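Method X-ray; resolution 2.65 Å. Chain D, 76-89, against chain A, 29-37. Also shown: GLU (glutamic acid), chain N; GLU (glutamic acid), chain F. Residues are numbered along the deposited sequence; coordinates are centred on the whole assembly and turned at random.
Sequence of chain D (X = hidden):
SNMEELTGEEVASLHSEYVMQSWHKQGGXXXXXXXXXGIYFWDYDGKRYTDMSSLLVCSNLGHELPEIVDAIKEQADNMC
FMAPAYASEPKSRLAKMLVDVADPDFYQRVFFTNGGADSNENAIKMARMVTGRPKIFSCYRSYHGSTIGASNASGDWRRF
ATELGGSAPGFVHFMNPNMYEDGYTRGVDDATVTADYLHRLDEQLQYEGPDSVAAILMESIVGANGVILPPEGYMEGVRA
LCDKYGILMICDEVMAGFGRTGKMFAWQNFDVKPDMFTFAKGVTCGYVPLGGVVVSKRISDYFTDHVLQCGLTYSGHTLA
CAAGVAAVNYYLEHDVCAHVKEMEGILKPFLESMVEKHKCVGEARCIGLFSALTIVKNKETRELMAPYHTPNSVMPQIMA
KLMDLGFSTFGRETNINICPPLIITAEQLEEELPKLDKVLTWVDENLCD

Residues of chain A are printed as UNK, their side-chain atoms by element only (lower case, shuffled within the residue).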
# COMPACT_ATOMS: atom_id res chain seq x y z
N ALA D 76 -6.37 -7.44 18.50
CA ALA D 76 -4.96 -7.45 18.89
C ALA D 76 -4.67 -8.48 19.98
O ALA D 76 -3.57 -9.03 20.04
CB ALA D 76 -4.53 -6.05 19.35
N ASP D 77 -5.66 -8.78 20.83
CA ASP D 77 -5.50 -9.81 21.86
C ASP D 77 -5.61 -11.22 21.30
O ASP D 77 -5.27 -12.17 22.01
CB ASP D 77 -6.55 -9.62 22.97
CG ASP D 77 -6.27 -8.40 23.83
OD1 ASP D 77 -5.09 -8.07 24.05
OD2 ASP D 77 -7.24 -7.77 24.30
N ASN D 78 -6.10 -11.38 20.08
CA ASN D 78 -6.20 -12.69 19.45
C ASN D 78 -5.04 -12.94 18.50
O ASN D 78 -4.23 -13.84 18.72
CB ASN D 78 -7.54 -12.82 18.70
CG ASN D 78 -7.68 -14.15 17.97
OD1 ASN D 78 -7.88 -14.19 16.74
ND2 ASN D 78 -7.57 -15.25 18.72
N MET D 79 -4.94 -12.13 17.45
CA MET D 79 -4.02 -12.36 16.34
C MET D 79 -3.94 -11.10 15.49
O MET D 79 -4.90 -10.78 14.78
CB MET D 79 -4.49 -13.54 15.50
CG MET D 79 -3.46 -14.15 14.63
SD MET D 79 -4.19 -15.60 13.84
CE MET D 79 -5.88 -15.04 13.57
N CYS D 80 -2.83 -10.35 15.57
CA CYS D 80 -2.76 -9.09 14.83
C CYS D 80 -2.69 -9.34 13.33
O CYS D 80 -3.28 -8.59 12.54
CB CYS D 80 -1.57 -8.27 15.29
SG CYS D 80 -1.87 -7.31 16.79
N PHE D 81 -1.97 -10.38 12.91
CA PHE D 81 -1.81 -10.65 11.50
C PHE D 81 -1.70 -12.15 11.30
O PHE D 81 -1.05 -12.84 12.09
CB PHE D 81 -0.57 -9.94 10.91
CG PHE D 81 -0.31 -10.23 9.46
CD1 PHE D 81 -1.20 -9.82 8.47
CD2 PHE D 81 0.83 -10.93 9.07
CE1 PHE D 81 -0.95 -10.10 7.11
CE2 PHE D 81 1.09 -11.21 7.73
CZ PHE D 81 0.21 -10.80 6.75
N MET D 82 -2.34 -12.64 10.24
CA MET D 82 -2.08 -13.98 9.76
C MET D 82 -2.03 -13.93 8.24
O MET D 82 -2.77 -13.18 7.60
CB MET D 82 -3.13 -14.99 10.25
CG MET D 82 -2.81 -16.44 9.86
SD MET D 82 -1.17 -17.05 10.37
CE MET D 82 -1.19 -16.67 12.13
N ALA D 83 -1.16 -14.76 7.66
CA ALA D 83 -0.72 -14.58 6.27
C ALA D 83 -1.87 -14.80 5.30
O ALA D 83 -2.87 -15.45 5.61
CB ALA D 83 0.42 -15.54 5.95
N PRO D 84 -1.75 -14.26 4.08
CA PRO D 84 -2.83 -14.42 3.10
C PRO D 84 -3.19 -15.87 2.80
O PRO D 84 -4.34 -16.14 2.43
CB PRO D 84 -2.27 -13.69 1.88
CG PRO D 84 -1.42 -12.64 2.47
CD PRO D 84 -0.71 -13.35 3.58
N ALA D 85 -2.26 -16.82 2.95
CA ALA D 85 -2.57 -18.20 2.61
C ALA D 85 -3.58 -18.85 3.55
O ALA D 85 -4.04 -19.96 3.26
CB ALA D 85 -1.30 -19.04 2.57
N TYR D 86 -3.96 -18.19 4.65
CA TYR D 86 -4.88 -18.78 5.62
C TYR D 86 -6.15 -17.96 5.72
O TYR D 86 -6.12 -16.73 5.61
CB TYR D 86 -4.24 -18.91 7.01
CG TYR D 86 -2.88 -19.58 6.95
CD1 TYR D 86 -2.78 -20.97 6.80
CD2 TYR D 86 -1.71 -18.84 6.99
CE1 TYR D 86 -1.55 -21.59 6.71
CE2 TYR D 86 -0.48 -19.45 6.90
CZ TYR D 86 -0.40 -20.82 6.76
OH TYR D 86 0.83 -21.42 6.68
N ALA D 87 -7.26 -18.64 5.96
CA ALA D 87 -8.51 -17.97 6.30
C ALA D 87 -8.50 -17.51 7.75
O ALA D 87 -7.98 -18.20 8.63
CB ALA D 87 -9.69 -18.91 6.06
N SER D 88 -9.11 -16.35 8.01
CA SER D 88 -9.32 -15.86 9.37
C SER D 88 -10.75 -15.34 9.50
O SER D 88 -11.37 -14.96 8.50
CB SER D 88 -8.33 -14.75 9.75
OG SER D 88 -8.64 -13.53 9.08
N GLU D 89 -11.28 -15.34 10.73
CA GLU D 89 -12.66 -14.87 10.90
C GLU D 89 -12.84 -13.45 10.37
O GLU D 89 -13.73 -13.24 9.52
CB GLU D 89 -13.08 -14.99 12.37
CG GLU D 89 -14.45 -14.37 12.69
CD GLU D 89 -14.99 -14.79 14.05
OE1 GLU D 89 -15.80 -14.03 14.63
OE2 GLU D 89 -14.63 -15.88 14.55
N UNK A 29 -9.45 -25.42 -1.38
CA UNK A 29 -9.52 -25.65 0.07
C UNK A 29 -8.53 -24.74 0.80
O UNK A 29 -7.53 -24.29 0.23
c UNK A 29 -8.24 -27.38 -0.97
c UNK A 29 -8.69 -26.47 -2.08
c UNK A 29 -9.14 -27.13 0.20
N UNK A 30 -8.79 -24.51 2.09
CA UNK A 30 -7.97 -23.57 2.85
C UNK A 30 -7.96 -23.95 4.34
O UNK A 30 -8.97 -24.36 4.91
c UNK A 30 -7.61 -21.16 3.45
c UNK A 30 -9.93 -22.03 3.07
c UNK A 30 -8.48 -22.12 2.66
N UNK A 31 -6.79 -23.79 4.96
CA UNK A 31 -6.63 -24.02 6.39
C UNK A 31 -7.08 -22.78 7.16
O UNK A 31 -6.55 -21.69 6.93
c UNK A 31 -5.18 -24.36 6.71
c UNK A 31 -3.59 -25.82 8.08
c UNK A 31 -3.04 -26.35 6.76
n UNK A 31 -3.56 -27.70 6.39
c UNK A 31 -5.00 -25.25 7.95
N UNK A 32 -8.07 -22.89 8.07
CA UNK A 32 -8.48 -21.73 8.87
C UNK A 32 -7.66 -21.60 10.16
O UNK A 32 -7.50 -22.58 10.89
c UNK A 32 -10.00 -23.51 9.26
c UNK A 32 -9.95 -22.01 9.16
c UNK A 32 -8.92 -24.06 8.35
N UNK A 33 -7.11 -20.41 10.41
CA UNK A 33 -6.24 -20.16 11.55
C UNK A 33 -7.01 -19.34 12.57
O UNK A 33 -7.60 -18.29 12.24
c UNK A 33 -3.65 -21.64 10.95
c UNK A 33 -4.94 -19.45 11.13
c UNK A 33 -4.12 -20.39 10.26
c UNK A 33 -4.13 -19.07 12.35
N UNK A 34 -7.02 -19.83 13.82
CA UNK A 34 -7.84 -19.30 14.90
C UNK A 34 -7.08 -18.38 15.84
O UNK A 34 -7.68 -17.45 16.39
n UNK A 34 -10.18 -21.23 20.00
c UNK A 34 -8.98 -20.17 17.09
c UNK A 34 -9.88 -21.31 17.57
c UNK A 34 -8.45 -20.48 15.69
c UNK A 34 -10.81 -20.89 18.69
N UNK A 35 -5.78 -18.62 16.01
CA UNK A 35 -4.99 -17.94 17.01
C UNK A 35 -3.51 -18.07 16.65
O UNK A 35 -3.11 -19.04 16.00
c UNK A 35 -3.48 -16.18 20.84
n UNK A 35 -3.85 -14.94 21.61
c UNK A 35 -4.27 -18.18 19.51
c UNK A 35 -4.69 -16.97 20.34
c UNK A 35 -5.29 -18.50 18.41
N UNK A 36 -2.72 -17.09 17.08
CA UNK A 36 -1.27 -17.15 16.96
C UNK A 36 -0.64 -16.60 18.23
O UNK A 36 -1.21 -15.73 18.89
c UNK A 36 -0.76 -16.33 15.76
N UNK A 37 0.55 -17.12 18.55
CA UNK A 37 1.26 -16.70 19.75
C UNK A 37 2.72 -17.19 19.76
O UNK A 37 3.00 -18.37 19.52
o UNK A 37 1.47 -15.59 22.47
o UNK A 37 1.51 -17.71 23.06
c UNK A 37 0.51 -17.19 21.00
c UNK A 37 1.20 -16.80 22.28
N GLU N . 3.46 -21.09 4.22
CA GLU N . 4.01 -19.91 4.87
C GLU N . 3.33 -19.62 6.21
O GLU N . 3.87 -19.97 7.32
CB GLU N . 3.79 -18.73 3.93
CG GLU N . 2.37 -18.77 3.40
CD GLU N . 2.15 -17.71 2.34
OE1 GLU N . 3.03 -17.66 1.44
OE2 GLU N . 1.14 -16.92 2.34
OXT GLU N . 2.22 -19.03 6.17
N GLU F . 2.45 -14.99 -1.08
CA GLU F . 1.06 -14.53 -1.05
C GLU F . 0.93 -13.01 -0.87
O GLU F . 1.84 -12.24 -1.30
CB GLU F . 0.41 -15.37 0.05
CG GLU F . -1.05 -15.67 -0.26
CD GLU F . -1.31 -17.05 -0.85
OE1 GLU F . -0.39 -17.87 -1.12
OE2 GLU F . -2.51 -17.36 -1.06
OXT GLU F . -0.11 -12.53 -0.35
O HOH W 1 -4.57 -22.54 3.89
O HOH W 2 -9.75 -16.57 12.99

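Position 29 of chain A carries three side-chain carbons that close a ring onto its own backbone N. No other side chain has this topology, and the ring lies out of reach of the chain D stretch, so Pro A29 is identified by its covalent geometry alone.

Position 30 has three carbons, one carrying the other two. CA-to-CB points toward chain D, and one terminal carbon lies 3.6 Å from Ala D87 N. A fork at CB with two single-carbon arms is valine. That terminal carbon, CG2 of Val A30, also lies 3.8 Å from Ala D85 O and 4.0 Å from Ala D87 CB.

At position 31 four carbons run in a row and end in nitrogen. CB is 4.2 Å from Tyr D86 CD1, but the end of the chain leads away. The pattern is lysine, and Lys A31 contributes mainly through its backbone. Its O accepts a hydrogen bond from Ala D87 N (3.3 Å, 147° at the hydrogen) and sits near the plane of the Tyr D86 ring, at its edge. A water accepts from Lys A31 N at 2.8 Å and donates to Ala D85 O at 2.7 Å, bridging the chains.

Position 32 again shows three carbons closed onto the backbone N. CA-to-CB points away, though CB is 4.4 Å from Ala D87 CB. This is Pro A32, whose ring leaves the nitrogen without a hydrogen to donate. Pro A32 CA approaches Ala D87 O to 3.6 Å in a CA-H...O contact.

Position 33 has four carbons, forked at the first, with one arm two carbons long. The longer arm's first carbon lies 3.6 Å from Tyr D86 CB. That unequal fork defines isoleucine. Ile A33 has the largest covered area of either stretch, 91 Å², and its CG2 lies 3.8 Å from both Met D79 SD and Met D82 CE.

Position 34 repeats the four-carbon row ending in nitrogen, and its CA-to-CB bond points away from chain D. The contact of Lys A34 is through its backbone: its O accepts from Asn D78 ND2 at 3.2 Å, with 149° at the hydrogen.

Position 35 has the same unbranched pattern. Although CA-to-CB points away overall, the end comes nearer, and the terminal nitrogen lies 3.1 Å from Asn D78 O. This is Lys A35, and its NZ makes a weak hydrogen bond there.

Position 36 has a single carbon pointing toward chain D, with CB 3.6 Å from Met D79 CG and 3.7 Å from Met D82 CE: Ala A36.

Position 37 has two carbons, the second carrying two oxygens, and makes no contact: its nearest side-chain approach is CB to Asn D78 O, 6.2 Å. It is Asp A37.

The contact combines backbone pairing with apolar packing. Ala D87 and Pro A32 form a single beta bridge (CA to CA, 4.6 Å), fixed by the bond from Ala D87 N to Lys A31 O and by a nearly linear one from Ile A33 N to Ala D87 O (3.0 Å, 170°). Beside it, Ile A33 and Ala A36 pack against Met D79 and Met D82, while Asn D78 adds polar anchors to Lys A34 and Lys A35.

Chain A (29-37) PVKPIKKAD
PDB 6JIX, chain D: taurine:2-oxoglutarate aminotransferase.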